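Local coordinates for protein putative branched-chain amino acid ABC transporter (Chromobacterium violaceum, PDB 4PYR) that binds glutathione in a cleft between two lobes and, as an LppC-type lipoprotein, possibly regulates an enzyme, although its physiological role is unsettled, at residues P125-G130 and K140-E145; R155-D160 and A165-A170; G201-N206 and T247-A252; Q234-P239 and A257-V262. All coordinates share one frame; numbering follows the deposited sequence. Where two conformers were deposited one is given.

Interaction 1. Residues P125-G130 and K140-E145; sequences PLLVVG and KAFADE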
# COMPACT_ATOMS: atom_id res chain seq x y z
N PRO A 125 -12.55 -7.00 -20.53
CA PRO A 125 -11.47 -7.74 -19.91
C PRO A 125 -11.99 -8.99 -19.21
O PRO A 125 -13.16 -9.08 -18.83
CB PRO A 125 -10.94 -6.78 -18.87
CG PRO A 125 -12.15 -5.97 -18.50
CD PRO A 125 -12.86 -5.77 -19.78
N LEU A 126 -11.10 -9.96 -19.05
CA LEU A 126 -11.34 -11.11 -18.22
C LEU A 126 -10.56 -10.99 -16.94
O LEU A 126 -9.33 -10.85 -16.97
CB LEU A 126 -10.91 -12.37 -18.94
CG LEU A 126 -11.04 -13.67 -18.13
CD1 LEU A 126 -12.50 -14.00 -17.85
CD2 LEU A 126 -10.33 -14.85 -18.78
N LEU A 127 -11.24 -11.00 -15.80
CA LEU A 127 -10.61 -11.00 -14.49
C LEU A 127 -10.37 -12.43 -14.05
O LEU A 127 -11.33 -13.24 -13.98
CB LEU A 127 -11.51 -10.26 -13.46
CG LEU A 127 -11.12 -10.32 -11.99
CD1 LEU A 127 -9.82 -9.58 -11.73
CD2 LEU A 127 -12.22 -9.69 -11.16
N VAL A 128 -9.11 -12.78 -13.82
CA VAL A 128 -8.78 -14.13 -13.41
C VAL A 128 -8.37 -14.08 -11.97
O VAL A 128 -7.52 -13.28 -11.62
CB VAL A 128 -7.63 -14.66 -14.29
CG1 VAL A 128 -7.17 -16.02 -13.77
CG2 VAL A 128 -8.09 -14.69 -15.73
N VAL A 129 -9.00 -14.91 -11.14
CA VAL A 129 -8.82 -14.84 -9.69
C VAL A 129 -8.37 -16.17 -9.07
O VAL A 129 -9.02 -17.21 -9.26
CB VAL A 129 -10.14 -14.41 -9.02
CG1 VAL A 129 -9.88 -14.18 -7.55
CG2 VAL A 129 -10.72 -13.19 -9.70
N GLY A 130 -7.26 -16.11 -8.33
CA GLY A 130 -6.69 -17.26 -7.61
C GLY A 130 -7.55 -17.61 -6.39
O GLY A 130 -8.57 -16.95 -6.08
N LYS A 140 -12.44 -9.30 -5.77
CA LYS A 140 -13.71 -8.63 -5.36
C LYS A 140 -13.60 -7.12 -5.54
O LYS A 140 -14.52 -6.48 -6.11
CB LYS A 140 -14.04 -9.02 -3.90
CG LYS A 140 -15.18 -8.23 -3.25
CD LYS A 140 -16.50 -8.47 -3.93
CE LYS A 140 -17.62 -8.02 -3.00
NZ LYS A 140 -18.93 -7.64 -3.62
N ALA A 141 -12.50 -6.54 -5.05
CA ALA A 141 -12.32 -5.11 -5.14
C ALA A 141 -12.25 -4.64 -6.58
O ALA A 141 -12.81 -3.61 -6.93
CB ALA A 141 -11.11 -4.69 -4.33
N PHE A 142 -11.52 -5.40 -7.44
CA PHE A 142 -11.49 -5.07 -8.85
C PHE A 142 -12.91 -5.09 -9.47
O PHE A 142 -13.34 -4.18 -10.19
CB PHE A 142 -10.53 -6.01 -9.60
CG PHE A 142 -10.40 -5.70 -11.05
CD1 PHE A 142 -11.40 -6.02 -11.95
CD2 PHE A 142 -9.28 -5.05 -11.53
CE1 PHE A 142 -11.30 -5.67 -13.28
CE2 PHE A 142 -9.18 -4.71 -12.85
CZ PHE A 142 -10.16 -5.04 -13.75
N ALA A 143 -13.60 -6.19 -9.24
CA ALA A 143 -14.89 -6.43 -9.83
C ALA A 143 -15.89 -5.36 -9.38
O ALA A 143 -16.66 -4.87 -10.19
CB ALA A 143 -15.36 -7.80 -9.44
N ASP A 144 -15.83 -5.00 -8.12
CA ASP A 144 -16.77 -3.96 -7.62
C ASP A 144 -16.52 -2.63 -8.32
O ASP A 144 -17.48 -1.88 -8.66
CB ASP A 144 -16.64 -3.81 -6.12
CG ASP A 144 -17.34 -4.92 -5.34
OD1 ASP A 144 -18.08 -5.74 -5.94
OD2 ASP A 144 -17.14 -5.03 -4.12
N GLU A 145 -15.24 -2.26 -8.43
CA GLU A 145 -14.88 -1.02 -9.07
C GLU A 145 -15.26 -1.01 -10.56
O GLU A 145 -15.78 -0.03 -11.06
CB GLU A 145 -13.39 -0.73 -8.89
CG GLU A 145 -12.99 0.66 -9.37
CD GLU A 145 -13.53 1.80 -8.51
OE1 GLU A 145 -13.84 1.67 -7.29
OE2 GLU A 145 -13.56 2.91 -9.06

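Interaction 2. Residues R155-D160 and A165-A170; sequences RQMAFD and APLLQA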
# COMPACT_ATOMS: atom_id res chain seq x y z
N ARG A 155 -16.43 -9.83 -16.62
CA ARG A 155 -16.30 -11.29 -16.74
C ARG A 155 -15.19 -11.77 -15.81
O ARG A 155 -14.07 -11.29 -15.87
CB ARG A 155 -15.96 -11.67 -18.17
CG ARG A 155 -15.94 -13.18 -18.42
CD ARG A 155 -16.52 -13.50 -19.78
NE ARG A 155 -17.92 -13.10 -19.82
CZ ARG A 155 -18.93 -13.96 -19.75
NH1 ARG A 155 -18.71 -15.24 -19.65
NH2 ARG A 155 -20.15 -13.52 -19.78
N GLN A 156 -15.52 -12.73 -14.95
CA GLN A 156 -14.64 -13.18 -13.90
C GLN A 156 -14.56 -14.70 -13.87
O GLN A 156 -15.58 -15.37 -13.89
CB GLN A 156 -15.17 -12.67 -12.58
CG GLN A 156 -14.36 -13.09 -11.41
CD GLN A 156 -14.86 -12.58 -10.10
OE1 GLN A 156 -15.54 -11.53 -10.02
NE2 GLN A 156 -14.49 -13.28 -9.06
N MSE A 157 -13.34 -15.23 -13.82
CA MSE A 157 -13.12 -16.66 -13.82
C MSE A 157 -12.21 -17.03 -12.68
O MSE A 157 -11.06 -16.54 -12.66
CB MSE A 157 -12.48 -17.08 -15.14
CG MSE A 157 -13.38 -16.71 -16.31
SE MSE A 157 -12.90 -17.82 -17.87
CE MSE A 157 -13.03 -19.59 -17.01
N ALA A 158 -12.55 -18.10 -11.98
CA ALA A 158 -11.67 -18.72 -11.00
C ALA A 158 -10.54 -19.46 -11.74
O ALA A 158 -10.81 -20.22 -12.65
CB ALA A 158 -12.45 -19.74 -10.17
N PHE A 159 -9.30 -19.15 -11.39
CA PHE A 159 -8.16 -19.88 -11.96
C PHE A 159 -8.20 -21.35 -11.58
O PHE A 159 -8.41 -21.67 -10.42
CB PHE A 159 -6.85 -19.26 -11.49
CG PHE A 159 -5.64 -19.88 -12.15
CD1 PHE A 159 -5.36 -19.60 -13.46
CD2 PHE A 159 -4.80 -20.71 -11.46
CE1 PHE A 159 -4.26 -20.16 -14.11
CE2 PHE A 159 -3.71 -21.28 -12.10
CZ PHE A 159 -3.44 -20.99 -13.41
N ASP A 160 -7.94 -22.23 -12.58
CA ASP A 160 -7.94 -23.66 -12.41
C ASP A 160 -6.62 -24.16 -12.99
O ASP A 160 -6.47 -24.21 -14.20
CB ASP A 160 -9.14 -24.28 -13.15
CG ASP A 160 -9.36 -25.73 -12.79
OD1 ASP A 160 -8.36 -26.44 -12.52
OD2 ASP A 160 -10.53 -26.14 -12.79
N ALA A 165 -7.69 -24.99 -20.04
CA ALA A 165 -8.31 -24.81 -21.35
C ALA A 165 -9.54 -23.87 -21.37
O ALA A 165 -9.62 -22.98 -22.20
CB ALA A 165 -8.63 -26.14 -21.99
N PRO A 166 -10.51 -24.07 -20.46
CA PRO A 166 -11.68 -23.18 -20.43
C PRO A 166 -11.29 -21.73 -20.24
O PRO A 166 -11.78 -20.87 -20.96
CB PRO A 166 -12.49 -23.72 -19.24
CG PRO A 166 -12.13 -25.16 -19.18
CD PRO A 166 -10.63 -25.14 -19.46
N LEU A 167 -10.34 -21.45 -19.34
CA LEU A 167 -9.85 -20.09 -19.14
C LEU A 167 -9.16 -19.52 -20.38
O LEU A 167 -9.38 -18.39 -20.77
CB LEU A 167 -8.89 -20.06 -17.94
CG LEU A 167 -8.51 -18.68 -17.42
CD1 LEU A 167 -8.23 -18.75 -15.92
CD2 LEU A 167 -7.36 -18.07 -18.18
N LEU A 168 -8.34 -20.32 -21.05
CA LEU A 168 -7.75 -19.86 -22.29
C LEU A 168 -8.78 -19.55 -23.37
O LEU A 168 -8.58 -18.64 -24.15
CB LEU A 168 -6.75 -20.89 -22.82
CG LEU A 168 -5.62 -21.22 -21.85
CD1 LEU A 168 -4.70 -22.26 -22.46
CD2 LEU A 168 -4.82 -20.02 -21.38
N GLN A 169 -9.86 -20.33 -23.44
CA GLN A 169 -10.93 -20.02 -24.38
C GLN A 169 -11.61 -18.69 -24.04
O GLN A 169 -11.81 -17.85 -24.91
CB GLN A 169 -11.96 -21.13 -24.42
CG GLN A 169 -13.09 -20.82 -25.40
CD GLN A 169 -13.52 -21.98 -26.22
OE1 GLN A 169 -14.06 -21.81 -27.33
NE2 GLN A 169 -13.32 -23.19 -25.70
N ALA A 170 -11.94 -18.49 -22.76
CA ALA A 170 -12.54 -17.23 -22.31
C ALA A 170 -11.60 -16.08 -22.55
O ALA A 170 -12.03 -14.99 -22.93
CB ALA A 170 -12.89 -17.29 -20.84

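Interaction 3. Residues G201-N206 and T247-A252; sequences GTSQLN and TERLYA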
# COMPACT_ATOMS: atom_id res chain seq x y z
N GLY A 201 -1.74 -6.51 -13.85
CA GLY A 201 -1.80 -6.93 -12.46
C GLY A 201 -1.53 -5.74 -11.52
O GLY A 201 -1.20 -4.64 -11.95
N THR A 202 -1.62 -6.02 -10.23
CA THR A 202 -1.23 -5.12 -9.19
C THR A 202 0.20 -5.41 -8.76
O THR A 202 0.88 -6.25 -9.37
CB THR A 202 -2.16 -5.21 -7.96
OG1 THR A 202 -2.04 -6.51 -7.36
CG2 THR A 202 -3.56 -5.03 -8.37
N SER A 203 0.66 -4.78 -7.69
CA SER A 203 2.01 -4.95 -7.22
C SER A 203 2.23 -6.36 -6.68
O SER A 203 3.34 -6.69 -6.38
CB SER A 203 2.36 -3.91 -6.15
OG SER A 203 1.67 -4.12 -4.93
N GLN A 204 1.14 -7.12 -6.49
CA GLN A 204 1.18 -8.55 -6.19
C GLN A 204 2.19 -9.26 -7.11
O GLN A 204 2.90 -10.17 -6.66
CB GLN A 204 -0.24 -9.15 -6.36
CG GLN A 204 -0.38 -10.65 -6.12
CD GLN A 204 -1.77 -11.13 -6.48
OE1 GLN A 204 -2.37 -10.69 -7.48
NE2 GLN A 204 -2.29 -12.06 -5.68
N LEU A 205 2.27 -8.83 -8.37
CA LEU A 205 3.16 -9.50 -9.35
C LEU A 205 4.60 -9.08 -9.34
O LEU A 205 5.45 -9.76 -9.92
CB LEU A 205 2.60 -9.30 -10.76
CG LEU A 205 1.16 -9.80 -10.90
CD1 LEU A 205 0.73 -9.60 -12.32
CD2 LEU A 205 1.02 -11.25 -10.48
N ASN A 206 4.88 -7.95 -8.70
CA ASN A 206 6.23 -7.40 -8.66
C ASN A 206 6.89 -7.81 -7.36
O ASN A 206 6.80 -7.17 -6.31
CB ASN A 206 6.17 -5.86 -8.84
CG ASN A 206 7.55 -5.24 -8.97
OD1 ASN A 206 8.53 -5.93 -9.29
ND2 ASN A 206 7.64 -3.91 -8.76
N THR A 247 9.27 -6.00 1.53
CA THR A 247 9.97 -5.28 2.58
C THR A 247 10.38 -3.83 2.23
O THR A 247 10.21 -2.91 3.03
CB THR A 247 11.21 -6.05 3.01
OG1 THR A 247 10.84 -7.39 3.33
CG2 THR A 247 11.85 -5.43 4.18
N GLU A 248 10.97 -3.64 1.06
CA GLU A 248 11.31 -2.32 0.58
C GLU A 248 10.06 -1.43 0.49
O GLU A 248 10.18 -0.22 0.69
CB GLU A 248 11.99 -2.40 -0.77
CG GLU A 248 12.48 -1.05 -1.22
CD GLU A 248 13.63 -1.08 -2.19
OE1 GLU A 248 13.98 -2.16 -2.70
OE2 GLU A 248 14.20 0.01 -2.44
N ARG A 249 8.88 -2.01 0.23
CA ARG A 249 7.65 -1.21 0.29
C ARG A 249 7.51 -0.63 1.69
O ARG A 249 6.98 0.47 1.81
CB ARG A 249 6.38 -1.97 -0.14
CG ARG A 249 6.28 -2.18 -1.66
CD ARG A 249 4.99 -2.81 -2.17
NE ARG A 249 5.26 -3.20 -3.53
CZ ARG A 249 5.65 -4.42 -3.88
NH1 ARG A 249 5.71 -5.40 -2.98
NH2 ARG A 249 5.95 -4.67 -5.15
N LEU A 250 7.94 -1.36 2.72
CA LEU A 250 7.81 -0.86 4.11
C LEU A 250 8.80 0.25 4.39
O LEU A 250 8.51 1.16 5.14
CB LEU A 250 7.97 -1.96 5.15
CG LEU A 250 6.97 -3.10 5.08
CD1 LEU A 250 7.41 -4.26 5.95
CD2 LEU A 250 5.58 -2.59 5.49
N TYR A 251 9.98 0.20 3.79
CA TYR A 251 10.95 1.30 3.89
C TYR A 251 10.37 2.57 3.27
O TYR A 251 10.42 3.67 3.90
CB TYR A 251 12.23 0.87 3.16
CG TYR A 251 13.33 1.90 3.09
CD1 TYR A 251 14.23 2.07 4.16
CD2 TYR A 251 13.51 2.69 1.96
CE1 TYR A 251 15.29 2.99 4.08
CE2 TYR A 251 14.54 3.64 1.87
CZ TYR A 251 15.43 3.78 2.91
OH TYR A 251 16.47 4.69 2.84
N ALA A 252 9.77 2.43 2.10
CA ALA A 252 9.17 3.55 1.40
C ALA A 252 7.99 4.05 2.21
O ALA A 252 7.75 5.25 2.25
CB ALA A 252 8.75 3.17 -0.02
O HOH W 1 6.40 -8.12 -3.64

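Interaction 4. Residues Q234-P239 and A257-V262; sequences QRYPRP and AYRLAV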
# COMPACT_ATOMS: atom_id res chain seq x y z
N GLN A 234 14.00 10.46 -5.89
CA GLN A 234 15.45 10.71 -6.04
C GLN A 234 16.16 11.22 -4.82
O GLN A 234 17.33 10.96 -4.61
CB GLN A 234 15.68 11.80 -7.11
CG GLN A 234 15.29 11.41 -8.47
CD GLN A 234 15.70 12.45 -9.46
OE1 GLN A 234 15.77 13.65 -9.18
NE2 GLN A 234 16.01 11.99 -10.62
N ARG A 235 15.49 12.00 -3.98
CA ARG A 235 16.22 12.62 -2.90
C ARG A 235 16.48 11.72 -1.69
O ARG A 235 17.28 12.06 -0.84
CB ARG A 235 15.60 13.97 -2.47
CG ARG A 235 14.27 13.90 -1.80
CD ARG A 235 13.99 15.26 -1.16
NE ARG A 235 12.72 15.23 -0.48
CZ ARG A 235 11.59 15.62 -1.04
NH1 ARG A 235 11.61 16.09 -2.29
NH2 ARG A 235 10.43 15.56 -0.36
N TYR A 236 15.81 10.57 -1.60
CA TYR A 236 16.05 9.70 -0.44
C TYR A 236 16.94 8.51 -0.81
O TYR A 236 16.83 7.97 -1.91
CB TYR A 236 14.73 9.18 0.12
CG TYR A 236 13.79 10.29 0.51
CD1 TYR A 236 14.04 11.05 1.65
CD2 TYR A 236 12.71 10.60 -0.26
CE1 TYR A 236 13.25 12.13 1.96
CE2 TYR A 236 11.87 11.67 0.08
CZ TYR A 236 12.17 12.43 1.19
OH TYR A 236 11.37 13.52 1.52
N PRO A 237 17.80 8.11 0.13
CA PRO A 237 18.69 6.99 -0.20
C PRO A 237 17.92 5.68 -0.30
O PRO A 237 16.87 5.51 0.35
CB PRO A 237 19.67 6.95 0.99
CG PRO A 237 18.80 7.40 2.13
CD PRO A 237 17.99 8.57 1.52
N ARG A 238 18.40 4.78 -1.16
CA ARG A 238 17.83 3.44 -1.25
C ARG A 238 18.21 2.73 0.05
O ARG A 238 19.17 3.14 0.74
CB ARG A 238 18.36 2.69 -2.46
CG ARG A 238 18.31 3.44 -3.78
CD ARG A 238 16.93 3.89 -4.19
NE ARG A 238 16.01 2.78 -4.46
CZ ARG A 238 14.79 2.91 -4.97
NH1 ARG A 238 14.07 1.81 -5.16
NH2 ARG A 238 14.28 4.11 -5.25
N PRO A 239 17.48 1.66 0.42
CA PRO A 239 17.91 0.95 1.64
C PRO A 239 19.31 0.36 1.47
O PRO A 239 19.75 -0.01 0.36
CB PRO A 239 16.87 -0.17 1.83
CG PRO A 239 15.91 -0.07 0.71
CD PRO A 239 16.30 1.06 -0.22
N ALA A 257 5.60 8.23 5.70
CA ALA A 257 4.99 8.45 7.05
C ALA A 257 5.68 9.68 7.68
O ALA A 257 5.00 10.54 8.27
CB ALA A 257 5.15 7.21 7.94
N TYR A 258 7.02 9.75 7.58
CA TYR A 258 7.75 10.88 8.03
C TYR A 258 7.22 12.15 7.33
O TYR A 258 6.91 13.14 8.00
CB TYR A 258 9.22 10.75 7.72
CG TYR A 258 9.95 12.03 8.07
CD1 TYR A 258 10.46 12.21 9.32
CD2 TYR A 258 10.14 13.06 7.13
CE1 TYR A 258 11.16 13.38 9.65
CE2 TYR A 258 10.80 14.23 7.46
CZ TYR A 258 11.29 14.38 8.72
OH TYR A 258 11.93 15.55 9.08
N ARG A 259 7.08 12.10 5.99
CA ARG A 259 6.71 13.28 5.24
C ARG A 259 5.32 13.76 5.59
O ARG A 259 5.11 14.97 5.72
CB ARG A 259 6.84 13.06 3.76
CG ARG A 259 8.29 12.71 3.35
CD ARG A 259 8.45 12.25 1.88
NE ARG A 259 8.06 13.28 0.93
CZ ARG A 259 7.55 13.10 -0.27
NH1 ARG A 259 7.30 11.88 -0.73
NH2 ARG A 259 7.28 14.13 -1.03
N LEU A 260 4.39 12.82 5.69
CA LEU A 260 3.00 13.15 6.09
C LEU A 260 2.93 13.67 7.51
O LEU A 260 2.19 14.64 7.77
CB LEU A 260 2.08 11.96 5.97
CG LEU A 260 1.57 11.62 4.61
CD1 LEU A 260 0.73 10.35 4.76
CD2 LEU A 260 0.72 12.74 4.06
N ALA A 261 3.67 13.06 8.42
CA ALA A 261 3.70 13.54 9.81
C ALA A 261 4.12 14.97 9.88
O ALA A 261 3.50 15.77 10.61
CB ALA A 261 4.64 12.68 10.64
N VAL A 262 5.14 15.35 9.13
CA VAL A 262 5.59 16.74 9.14
C VAL A 262 4.47 17.68 8.67
O VAL A 262 4.26 18.73 9.27
CB VAL A 262 6.86 16.96 8.28
CG1 VAL A 262 7.17 18.42 8.15
CG2 VAL A 262 8.03 16.22 8.92
O HOH W 2 8.16 16.84 -1.01

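Interaction 1. Residues P125-G130 and K140-E145
Leu127 lays both of its methyls against the CG-CD1 part of the Phe142 ring: CD2 of Leu127 lies 3.8 Å from CD1 of Phe142, and Leu127 CD1 is 3.9 Å from that same ring carbon. The approach of Leu127 CD1 is an off-centre CH-pi contact, 4.3 Å from the Phe142 centroid and 28° away from the ring normal. CD2 arrives obliquely and also reaches the helix surface, where it sits 4.0 Å from CB of Ala143. The two large side chains run alongside each other, pointing opposite ways. Phe142 holds CG anti to its backbone nitrogen (chi1 -177°), which carries the ring off the helix and alongside the leucine fork.

Strand 125-129, helix 133-150 and strand 155-158 form a beta-alpha-beta unit, and this contact seats the connecting helix on the first of its strands. That strand is hydrogen-bonded through its backbone to strand 155-158 on one edge and strand 176-180 on the other, so Leu127 projects from within the sheet. Phe142 further touches Ala178 of strand 176-180 and Met117 of helix 106-119. No hydrogen bond crosses between the two segments. Polar groups gather on other sides of the helix: Lys140 NZ makes a salt bridge at 3.1 Å to Asp144 OD1, where the oxygen offers its syn lone pair, and Glu145 pairs with Arg115 of helix 106-119. Arg137, a glutathione-binding residue on the same helix, has its side chain about 10 Å from that of Phe142.

Interaction 2. Residues R155-D160 and A165-A170
Phe159 and Leu167 lean across each other at a slant, with CD1 of Phe159 3.9 Å from CD1 of Leu167. The methyl meets the aromatic ring obliquely and also comes to 4.1 Å from Phe159 CA, so it is tucked against both the ring and the base of the side chain. Phe159 swings CG anti to its backbone nitrogen (chi1 -174°), which brings the ring closer to the helix than the direction of its CB would suggest. Leu189 of helix 183-192 touches both residues, and Leu167 also packs on Val128 of strand 125-129.

Met157, a selenomethionine, starts out toward the helix from strand 155-158. It was modelled in two positions; in the conformer given, its chain bends at the last torsion and takes the terminal methyl toward the backbone at Leu167. The selenium comes implausibly close to Ala170 CB, so the positions of both selenium and methyl are tentative.

Strand 155-158 is an edge strand of the mixed sheet. Helix 165-172 returns almost antiparallel to it near the surface; the axes of strand 155-158 and of segment 165-170 make 163° and approach to 9.7 Å. Beyond the short connecting loop, the contact is purely apolar, with no hydrogen bond between the segments, so it sets no directional polar constraint on the helix.

Interaction 3. Residues G201-N206 and T247-A252
Across the interlobe cleft of this periplasmic-binding-protein-like fold, Arg249 of helix 245-265 reaches over to Ser203 and Asn206, in the loop that follows strand 199-201. Its chain runs extended from CG to NE and delivers the guanidinium to the loop backbone. There Arg249 NH2 donates to Asn206 O over 2.9 Å in a nearly straight bond (167°). The donor lies in the carbonyl plane on a lone pair of the oxygen, while the acceptor lies in the plane of the guanidinium, so both flat groups are well oriented for the bond. A water at the same guanidinium edge closes the link: it accepts from Arg249 NH1 at 2.9 Å and donates to Asn206 O, also at 2.9 Å. The carbonyl thus takes two hydrogen bonds.

One guanidinium face is approached by Ser203, whose CB is 3.8 Å from Arg249 NH2 and whose OG stands 3.9 Å above the plane, offset from the middle. That hydroxyl is hydrogen-bonded to Glu109. The loop forms a 3-10 turn at 203-205, with a bond from Asn206 N to Ser203 O at 3.1 Å, which puts the serine and the Asn206 carbonyl within reach of one arginine. Asp221 OD2 serves both partners, in a salt bridge with Arg249 NH2 and as acceptor for Asn206 ND2. The site borders the ligand pocket: the side chain of Arg249 is about 4 Å from that of Leu104, a glutathione-binding residue, and about 8 Å from the bound glutathione.

Interaction 4. Residues Q234-P239 and A257-V262
Arg259 leaves helix 245-265 with CG anti to its carbonyl carbon (chi1 -60°), and from CB onward it heads for Tyr236. CG of Arg259 comes to 3.7 Å from Tyr236 OH. The next carbon is nearer still, with Arg259 CD 3.2 Å from Tyr236 OH and 3.8 Å from Tyr236 CZ. A bend at chi3 (62°) then turns the chain past the phenol; Arg259 NE lies 3.4 Å from Tyr236 OH, but at an angle too poor for a hydrogen bond. The phenolic oxygen is bonded to Asp33 of helix 16-33 and, in the conformer given, accepts from Arg235 NH2.

At the tip, Arg259 NH2 comes near Arg235 NH2, the two guanidinium planes nearly perpendicular (88°). Arg235 has two conformers, so this meeting is less certain; in the one given, a water in both planes accepts from Arg235 NH2 and Arg259 NH2. Salt bridges from Arg259 to Asp276 and Asp256 probably offset the like charges. The contact joins the segment following helix 231-235 to helix 245-265, which packs Tyr258, Ala261 and Val262 on Ile4 of strand 2-8, a helix-on-parallel-sheet layering characteristic of the alpha/beta lobes of periplasmic binding proteins.

Interactions 1 and 2 share the lobe built on the mixed sheet: their strands 125-129 and 155-158 are hydrogen-bonded neighbours, each with a helix packed on it. Both contacts are apolar, but interaction 1 is buried, whereas interaction 2 lies at the surface beside the edge strand. Interactions 3 and 4 both use helix 245-265 and join directly through Tyr251 OH and Pro237 O. In both, arginine and water are prominent. Interaction 3 is partly buried, bridges the lobes near glutathione and includes a direct hydrogen bond; interaction 4, largely buried and apart from the ligand, packs a tyrosine on an arginine chain without a direct hydrogen bond between its segments, its water bridge being tentative.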